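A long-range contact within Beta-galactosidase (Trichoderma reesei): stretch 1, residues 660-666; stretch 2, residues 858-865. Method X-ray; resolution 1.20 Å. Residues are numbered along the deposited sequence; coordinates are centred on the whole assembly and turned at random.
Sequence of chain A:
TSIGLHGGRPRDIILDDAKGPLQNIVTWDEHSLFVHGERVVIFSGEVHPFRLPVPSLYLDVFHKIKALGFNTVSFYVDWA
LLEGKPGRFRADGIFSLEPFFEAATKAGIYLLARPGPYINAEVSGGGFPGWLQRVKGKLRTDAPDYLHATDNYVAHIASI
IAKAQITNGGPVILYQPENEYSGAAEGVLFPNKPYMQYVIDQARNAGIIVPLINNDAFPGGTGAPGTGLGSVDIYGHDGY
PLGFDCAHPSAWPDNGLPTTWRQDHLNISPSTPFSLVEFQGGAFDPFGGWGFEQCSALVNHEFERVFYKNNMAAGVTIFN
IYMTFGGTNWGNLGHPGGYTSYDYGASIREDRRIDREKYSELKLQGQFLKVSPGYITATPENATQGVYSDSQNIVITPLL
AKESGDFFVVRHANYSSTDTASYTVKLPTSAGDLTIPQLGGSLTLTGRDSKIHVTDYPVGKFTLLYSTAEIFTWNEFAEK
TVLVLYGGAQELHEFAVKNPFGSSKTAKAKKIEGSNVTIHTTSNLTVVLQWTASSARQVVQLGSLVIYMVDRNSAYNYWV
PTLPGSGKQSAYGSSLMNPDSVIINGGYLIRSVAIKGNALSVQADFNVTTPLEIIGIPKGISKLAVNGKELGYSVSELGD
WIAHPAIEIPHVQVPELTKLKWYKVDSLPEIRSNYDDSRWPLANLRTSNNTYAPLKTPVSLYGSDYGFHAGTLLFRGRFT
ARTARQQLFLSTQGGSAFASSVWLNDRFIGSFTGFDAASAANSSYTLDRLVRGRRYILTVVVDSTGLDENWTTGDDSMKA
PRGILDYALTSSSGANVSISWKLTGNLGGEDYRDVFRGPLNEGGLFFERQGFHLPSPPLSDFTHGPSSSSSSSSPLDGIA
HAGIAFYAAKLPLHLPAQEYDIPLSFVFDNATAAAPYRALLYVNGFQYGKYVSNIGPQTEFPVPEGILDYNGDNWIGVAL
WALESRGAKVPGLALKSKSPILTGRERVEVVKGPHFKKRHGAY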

# COMPACT_ATOMS: atom_id res chain seq x y z
N LEU A 660 -0.94 -19.32 27.40
CA LEU A 660 -2.27 -19.77 26.96
C LEU A 660 -2.42 -21.27 27.10
O LEU A 660 -1.44 -21.98 27.26
CB LEU A 660 -2.58 -19.35 25.50
CG LEU A 660 -2.53 -17.83 25.24
CD1 LEU A 660 -2.74 -17.58 23.76
CD2 LEU A 660 -3.53 -17.04 26.08
N LYS A 661 -3.63 -21.75 27.02
CA LYS A 661 -3.86 -23.21 27.06
C LYS A 661 -3.85 -23.71 25.61
O LYS A 661 -4.84 -23.58 24.87
CB LYS A 661 -5.18 -23.50 27.76
CG LYS A 661 -5.41 -24.96 27.94
CD LYS A 661 -6.64 -25.26 28.81
CE LYS A 661 -6.74 -26.77 28.97
NZ LYS A 661 -8.10 -27.23 29.33
N TRP A 662 -2.73 -24.22 25.18
CA TRP A 662 -2.53 -24.66 23.80
C TRP A 662 -3.03 -26.10 23.59
O TRP A 662 -2.79 -26.96 24.42
CB TRP A 662 -1.05 -24.64 23.40
CG TRP A 662 -0.57 -23.22 23.20
CD1 TRP A 662 0.12 -22.46 24.11
CD2 TRP A 662 -0.74 -22.39 22.05
NE1 TRP A 662 0.39 -21.21 23.59
CE2 TRP A 662 -0.13 -21.13 22.31
CE3 TRP A 662 -1.36 -22.61 20.81
CZ2 TRP A 662 -0.12 -20.10 21.37
CZ3 TRP A 662 -1.36 -21.60 19.87
CH2 TRP A 662 -0.75 -20.36 20.13
N TYR A 663 -3.69 -26.30 22.46
CA TYR A 663 -4.16 -27.60 22.03
C TYR A 663 -3.42 -27.95 20.75
O TYR A 663 -3.19 -27.08 19.94
CB TYR A 663 -5.67 -27.58 21.76
CG TYR A 663 -6.46 -27.48 23.05
CD1 TYR A 663 -6.75 -26.28 23.70
CD2 TYR A 663 -6.96 -28.64 23.64
CE1 TYR A 663 -7.49 -26.28 24.88
CE2 TYR A 663 -7.69 -28.65 24.80
CZ TYR A 663 -7.95 -27.45 25.41
OH TYR A 663 -8.68 -27.51 26.57
N LYS A 664 -3.15 -29.24 20.56
CA LYS A 664 -2.40 -29.68 19.38
C LYS A 664 -3.14 -30.74 18.60
O LYS A 664 -3.79 -31.60 19.22
CB LYS A 664 -1.06 -30.23 19.88
CG LYS A 664 -0.16 -30.84 18.80
CD LYS A 664 1.03 -31.54 19.45
CE LYS A 664 1.97 -32.12 18.41
NZ LYS A 664 2.65 -33.37 18.84
N VAL A 665 -2.97 -30.73 17.28
CA VAL A 665 -3.47 -31.82 16.45
C VAL A 665 -2.39 -32.16 15.41
O VAL A 665 -1.75 -31.26 14.87
CB VAL A 665 -4.84 -31.49 15.85
CG1 VAL A 665 -4.80 -30.33 14.86
CG2 VAL A 665 -5.42 -32.73 15.13
N ASP A 666 -2.19 -33.46 15.16
CA ASP A 666 -1.30 -33.85 14.04
C ASP A 666 -1.90 -33.40 12.74
O ASP A 666 -3.05 -33.72 12.45
CB ASP A 666 -1.17 -35.36 14.09
CG ASP A 666 -0.16 -35.90 13.09
OD1 ASP A 666 0.44 -35.20 12.26
OD2 ASP A 666 0.06 -37.14 13.17
N PRO A 858 -13.07 -27.94 17.26
CA PRO A 858 -13.54 -29.09 18.07
C PRO A 858 -12.43 -29.63 18.95
O PRO A 858 -11.61 -30.44 18.50
CB PRO A 858 -13.95 -30.10 16.99
CG PRO A 858 -13.05 -29.79 15.80
CD PRO A 858 -12.78 -28.30 15.85
N LEU A 859 -12.34 -29.16 20.21
CA LEU A 859 -11.14 -29.47 20.98
C LEU A 859 -11.00 -30.96 21.28
O LEU A 859 -9.90 -31.43 21.59
CB LEU A 859 -11.15 -28.61 22.27
CG LEU A 859 -11.13 -27.10 22.05
CD1 LEU A 859 -10.93 -26.29 23.31
CD2 LEU A 859 -9.99 -26.73 21.11
N SER A 860 -12.09 -31.73 21.21
CA SER A 860 -11.97 -33.17 21.41
C SER A 860 -11.11 -33.85 20.36
O SER A 860 -10.65 -35.01 20.46
CB SER A 860 -13.39 -33.77 21.43
OG SER A 860 -13.99 -33.62 20.14
N ASP A 861 -10.88 -33.15 19.25
CA ASP A 861 -10.04 -33.72 18.19
C ASP A 861 -8.58 -33.36 18.41
O ASP A 861 -7.70 -33.83 17.67
CB ASP A 861 -10.52 -33.21 16.82
CG ASP A 861 -11.88 -33.79 16.46
OD1 ASP A 861 -12.00 -35.04 16.44
OD2 ASP A 861 -12.82 -33.00 16.20
N PHE A 862 -8.32 -32.54 19.41
CA PHE A 862 -6.97 -32.09 19.74
C PHE A 862 -6.51 -32.75 21.04
O PHE A 862 -7.31 -33.41 21.69
CB PHE A 862 -6.97 -30.59 19.97
CG PHE A 862 -7.19 -29.72 18.75
CD1 PHE A 862 -8.37 -29.77 18.01
CD2 PHE A 862 -6.17 -28.85 18.36
CE1 PHE A 862 -8.52 -28.91 16.90
CE2 PHE A 862 -6.36 -27.97 17.28
CZ PHE A 862 -7.54 -28.00 16.56
N THR A 863 -5.25 -32.57 21.36
CA THR A 863 -4.64 -33.07 22.59
C THR A 863 -4.18 -31.86 23.41
O THR A 863 -3.84 -30.83 22.86
CB THR A 863 -3.39 -33.91 22.28
OG1 THR A 863 -3.89 -35.22 21.91
CG2 THR A 863 -2.50 -34.09 23.48
N HIS A 864 -4.18 -31.96 24.72
CA HIS A 864 -3.67 -30.92 25.59
C HIS A 864 -2.75 -31.61 26.60
O HIS A 864 -3.15 -32.66 27.12
CB HIS A 864 -4.75 -30.16 26.37
CG HIS A 864 -4.13 -29.18 27.33
ND1 HIS A 864 -4.10 -29.38 28.70
CD2 HIS A 864 -3.52 -27.97 27.06
CE1 HIS A 864 -3.48 -28.31 29.24
NE2 HIS A 864 -3.13 -27.47 28.28
N GLY A 865 -1.59 -31.05 26.86
CA GLY A 865 -0.72 -31.56 27.93
C GLY A 865 0.25 -30.47 28.35
O GLY A 865 0.47 -29.43 27.72

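What ties the two backbones together? A single antiparallel bridge does so, pairing Lys664 with Thr863 across a CA-to-CA distance of 5.2 Å. Both polar groups of each residue's main chain are used: Lys664 N donates to Thr863 O at 2.9 Å, and Thr863 N donates to Lys664 O at 2.8 Å. The angles at the hydrogens, 163° and 160°, are close to straight, so neither bond is strained. Thr863 O also has Tyr663 CA 3.4 Å away, in a CA-H...O contact. The 135° angle at that hydrogen marks it as a lesser supplement to the amide bond from Lys664.

How are the other polar groups near the bridge placed? Two backbone bonds inside the second stretch hold its turn: Asp861 N donates to Pro858 O, and Phe862 N to Leu859 O, each at 2.9 Å. These bonds occupy the amides of Asp861 and Phe862, so Phe862 enters the pairing region with its amide already bonded inside its own stretch. On the first stretch, Lys661 NZ donates to Tyr663 OH at 2.8 Å, a bond between side chains two residues apart, made with the lysine chain extended alongside the tyrosine. The indole nitrogen of Trp662 is satisfied elsewhere in the structure, in keeping with a side chain whose end leads away from this contact. Its carbonyl, by contrast, faces the second stretch, where Trp662 O lies 2.9 Å from His864 CD2, near the plane of the imidazole and at its edge. The neighbour here is a ring carbon, so this short approach brings the oxygen no conventional donor.

What does the His864 ring meet on the first stretch? Lys661 covers one face of it, with Lys661 CE 3.6 Å from the centroid of the His864 ring and only 9° off the ring normal. The same lysine thus serves in two ways, its methylene next to the nitrogen resting on the imidazole while NZ reaches Tyr663 OH. Tyr663 flanks the histidine as well: the ring centroids are 5.3 Å apart and the planes meet at 43°, an oblique arrangement, and Tyr663 CE2 comes within 3.7 Å of His864 CB.

Where does apolar packing support the polar bonds? It gathers around Tyr663, Val665, Leu859 and Phe862. Leu859 CD1 sits over one face of the tyrosine, 4.0 Å from the centroid of the Tyr663 ring, and Tyr663 CB touches Phe862 CD2 at 3.7 Å. Val665 points its CA-to-CB bond toward the second stretch, and its CG1 lies over one face of the phenylalanine, 4.0 Å from the centroid of the Phe862 ring. Both Val665 and Phe862 are buried. Lys664, between Tyr663 and Val665 in sequence, directs its CA-to-CB bond away overall, so its part in the contact rests chiefly on its main chain.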